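Local structure of nickel-dependent hydrogenase large subunit (Allochromatium vinosum, 3MYR) at residues Gly40-Leu45 / Gly348-Glu353. The protein forms the large subunit of a heterodimeric [NiFe] hydrogenase, holding the nickel-iron centre where hydrogen is oxidised, with electrons passing on to an acceptor. Sequence-based numbering, arbitrary orientation.
Sequences GIETIL and GQTNLE. With MG (magnesium ion), chain O.
Glu-42 and Thr-350 meet at about a right angle, and one short hydrogen bond joins them: Thr-350 OG1 donates to Glu-42 OE1 at 2.6 Å. The hydroxyl does not come in level with the carboxylate; it sits above the plane, 47° out of it. Glu-42 gets there by setting CG anti to its own carbonyl carbon (chi1 -71°) and running on extended, which carries the carboxylate off the short helix 41-44 and out to the magnesium ion. The two oxygens then divide the work. OE2 binds the metal at 2.0 Å, while OE1 stays 3.4 Å from MG. OE1 also accepts a bond from water 1, at 2.6 Å, and that water is itself a magnesium ligand. Waters 3 and 4, Ala-506 O and His-561 NE2 complete six-fold coordination.

One helix residue further on, Thr-43 slants across the same threonine. Its OG1 lies 3.4 Å from Thr-350 O, and water 2 links these two oxygens, sitting 2.8 Å from Thr-43 OG1 and giving a longer bond to the carbonyl. Pro-124 of the small subunit packs on Thr-43, and Phe-85 of the same subunit on Leu-352, so the contact lies at the heterodimer interface.

Thr-350 OG1 also accepts hydrogen bonds from Lys-377 NZ and Gln-505 NE2, making this loop residue a second-shell partner of the metal site. A valine here has no hydroxyl to give, and the carboxylate, held at OE1 by water 1 but no longer by the loop, would probably be freer to turn about its metal bond, while Lys-377 NZ and Gln-505 NE2 would lose an acceptor. The lysine probably polarises the hydroxyl it touches and so strengthens its bond to OE1, consistent with a second shell that helps to hold the carboxylate as a one-oxygen ligand.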
ATOM      1  N   GLY B  40      -6.118   8.295 -12.761  1.00 22.09           N
ATOM      2  CA  GLY B  40      -6.244   7.911 -14.187  1.00 24.09           C
ATOM      3  C   GLY B  40      -4.861   7.490 -14.698  1.00 23.94           C
ATOM      4  O   GLY B  40      -4.459   7.789 -15.827  1.00 22.98           O
ATOM      5  N   ILE B  41      -4.182   6.683 -13.904  1.00 22.93           N
ATOM      6  CA  ILE B  41      -2.894   6.158 -14.288  1.00 21.45           C
ATOM      7  C   ILE B  41      -2.951   5.314 -15.588  1.00 23.90           C
ATOM      8  O   ILE B  41      -2.004   5.300 -16.399  1.00 21.82           O
ATOM      9  CB  ILE B  41      -2.280   5.384 -13.091  1.00 23.18           C
ATOM     10  CG1 ILE B  41      -2.025   6.402 -11.967  1.00 22.44           C
ATOM     11  CG2 ILE B  41      -0.934   4.600 -13.562  1.00 19.77           C
ATOM     12  CD1 ILE B  41      -1.683   5.781 -10.587  1.00 24.42           C
ATOM     13  N   GLU B  42      -4.060   4.626 -15.814  1.00 22.70           N
ATOM     14  CA  GLU B  42      -4.158   3.839 -17.049  1.00 23.52           C
ATOM     15  C   GLU B  42      -4.013   4.723 -18.289  1.00 24.76           C
ATOM     16  O   GLU B  42      -3.353   4.359 -19.268  1.00 23.92           O
ATOM     17  CB  GLU B  42      -5.461   3.011 -17.062  1.00 23.55           C
ATOM     18  CG  GLU B  42      -5.461   1.824 -16.045  1.00 23.62           C
ATOM     19  CD  GLU B  42      -6.887   1.438 -15.594  1.00 22.74           C
ATOM     20  OE1 GLU B  42      -7.756   2.354 -15.692  1.00 19.98           O
ATOM     21  OE2 GLU B  42      -7.127   0.273 -15.099  1.00 20.42           O
ATOM     22  N   THR B  43      -4.599   5.908 -18.205  1.00 23.88           N
ATOM     23  CA  THR B  43      -4.582   6.875 -19.291  1.00 23.87           C
ATOM     24  C   THR B  43      -3.196   7.464 -19.421  1.00 22.96           C
ATOM     25  O   THR B  43      -2.679   7.591 -20.541  1.00 21.39           O
ATOM     26  CB  THR B  43      -5.582   7.966 -18.941  1.00 25.96           C
ATOM     27  OG1 THR B  43      -6.890   7.371 -18.957  1.00 26.24           O
ATOM     28  CG2 THR B  43      -5.539   9.150 -19.945  1.00 26.38           C
ATOM     29  N   ILE B  44      -2.543   7.702 -18.277  1.00 20.06           N
ATOM     30  CA  ILE B  44      -1.149   8.204 -18.282  1.00 19.56           C
ATOM     31  C   ILE B  44      -0.181   7.295 -19.030  1.00 20.69           C
ATOM     32  O   ILE B  44       0.677   7.764 -19.819  1.00 22.18           O
ATOM     33  CB  ILE B  44      -0.707   8.552 -16.866  1.00 19.98           C
ATOM     34  CG1 ILE B  44      -1.521   9.792 -16.419  1.00 17.58           C
ATOM     35  CG2 ILE B  44       0.874   8.868 -16.778  1.00 14.29           C
ATOM     36  CD1 ILE B  44      -1.538  10.018 -14.859  1.00 17.27           C
ATOM     37  N   LEU B  45      -0.397   5.988 -18.929  1.00 20.16           N
ATOM     38  CA  LEU B  45       0.495   5.031 -19.615  1.00 21.59           C
ATOM     39  C   LEU B  45       0.434   4.972 -21.103  1.00 23.04           C
ATOM     40  O   LEU B  45       1.350   4.400 -21.681  1.00 22.62           O
ATOM     41  CB  LEU B  45       0.201   3.595 -19.148  1.00 19.27           C
ATOM     42  CG  LEU B  45       0.570   3.301 -17.716  1.00 27.16           C
ATOM     43  CD1 LEU B  45      -0.246   2.124 -17.186  1.00 25.85           C
ATOM     44  CD2 LEU B  45       2.171   3.135 -17.586  1.00 24.79           C
ATOM     45  N   GLY B 348     -10.588  -2.637 -22.076  1.00 25.27           N
ATOM     46  CA  GLY B 348     -11.040  -1.727 -21.000  1.00 25.36           C
ATOM     47  C   GLY B 348     -10.983  -0.312 -21.488  1.00 24.40           C
ATOM     48  O   GLY B 348     -10.188   0.002 -22.371  1.00 22.26           O
ATOM     49  N   GLN B 349     -11.742   0.568 -20.843  1.00 24.89           N
ATOM     50  CA  GLN B 349     -11.701   1.992 -21.208  1.00 25.69           C
ATOM     51  C   GLN B 349     -11.773   2.767 -19.915  1.00 25.82           C
ATOM     52  O   GLN B 349     -12.501   2.330 -18.987  1.00 25.61           O
ATOM     53  CB  GLN B 349     -12.946   2.380 -22.049  1.00 26.05           C
ATOM     54  CG  GLN B 349     -13.028   1.735 -23.417  1.00 27.80           C
ATOM     55  CD  GLN B 349     -14.314   2.159 -24.166  1.00 29.28           C
ATOM     56  OE1 GLN B 349     -14.873   3.245 -23.936  1.00 26.47           O
ATOM     57  NE2 GLN B 349     -14.757   1.313 -25.087  1.00 31.80           N
ATOM     58  N   THR B 350     -11.049   3.896 -19.858  1.00 24.21           N
ATOM     59  CA  THR B 350     -10.955   4.690 -18.624  1.00 26.81           C
ATOM     60  C   THR B 350     -11.181   6.149 -19.045  1.00 28.24           C
ATOM     61  O   THR B 350     -10.219   6.886 -19.318  1.00 25.18           O
ATOM     62  CB  THR B 350      -9.592   4.459 -17.867  1.00 26.07           C
ATOM     63  OG1 THR B 350      -9.438   3.051 -17.607  1.00 27.07           O
ATOM     64  CG2 THR B 350      -9.601   5.159 -16.521  1.00 24.27           C
ATOM     65  N   ASN B 351     -12.457   6.480 -19.278  1.00 26.54           N
ATOM     66  CA  ASN B 351     -12.838   7.838 -19.667  1.00 28.85           C
ATOM     67  C   ASN B 351     -13.596   8.435 -18.468  1.00 27.66           C
ATOM     68  O   ASN B 351     -14.702   7.998 -18.166  1.00 28.34           O
ATOM     69  CB  ASN B 351     -13.778   7.831 -20.898  1.00 28.94           C
ATOM     70  CG  ASN B 351     -13.181   7.058 -22.100  1.00 32.66           C
ATOM     71  OD1 ASN B 351     -12.079   7.357 -22.536  1.00 36.55           O
ATOM     72  ND2 ASN B 351     -13.894   6.067 -22.601  1.00 34.17           N
ATOM     73  N   LEU B 352     -12.987   9.380 -17.777  1.00 26.38           N
ATOM     74  CA  LEU B 352     -13.531   9.877 -16.486  1.00 27.33           C
ATOM     75  C   LEU B 352     -14.769  10.734 -16.741  1.00 29.19           C
ATOM     76  O   LEU B 352     -14.703  11.644 -17.537  1.00 29.87           O
ATOM     77  CB  LEU B 352     -12.496  10.740 -15.738  1.00 26.41           C
ATOM     78  CG  LEU B 352     -11.071  10.183 -15.555  1.00 26.87           C
ATOM     79  CD1 LEU B 352     -10.264  11.040 -14.537  1.00 24.01           C
ATOM     80  CD2 LEU B 352     -11.167   8.790 -15.015  1.00 23.86           C
ATOM     81  N   GLU B 353     -15.877  10.468 -16.056  1.00 27.42           N
ATOM     82  CA  GLU B 353     -17.083  11.266 -16.279  1.00 30.26           C
ATOM     83  C   GLU B 353     -17.886  11.427 -14.979  1.00 29.67           C
ATOM     84  O   GLU B 353     -18.706  10.606 -14.634  1.00 31.07           O
ATOM     85  CB  GLU B 353     -17.949  10.677 -17.395  1.00 29.80           C
ATOM     86  CG  GLU B 353     -19.138  11.608 -17.783  1.00 33.05           C
ATOM     87  CD  GLU B 353     -18.746  13.092 -18.009  1.00 37.99           C
ATOM     88  OE1 GLU B 353     -17.943  13.295 -18.923  1.00 43.14           O
ATOM     89  OE2 GLU B 353     -19.244  14.064 -17.329  1.00 33.28           O
TER
HETATM   90 MG    MG O2006      -8.528  -0.348 -13.813  1.00 13.41          MG
HETATM   91  O   HOH W   1      -9.661   1.426 -14.229  1.00 12.16           O
HETATM   92  O   HOH W   2      -7.775   6.159 -21.352  1.00 24.94           O
HETATM   93  O   HOH W   3      -9.424  -1.227 -15.448  1.00 14.13           O
HETATM   94  O   HOH W   4     -10.104  -0.985 -12.595  1.00 15.32           O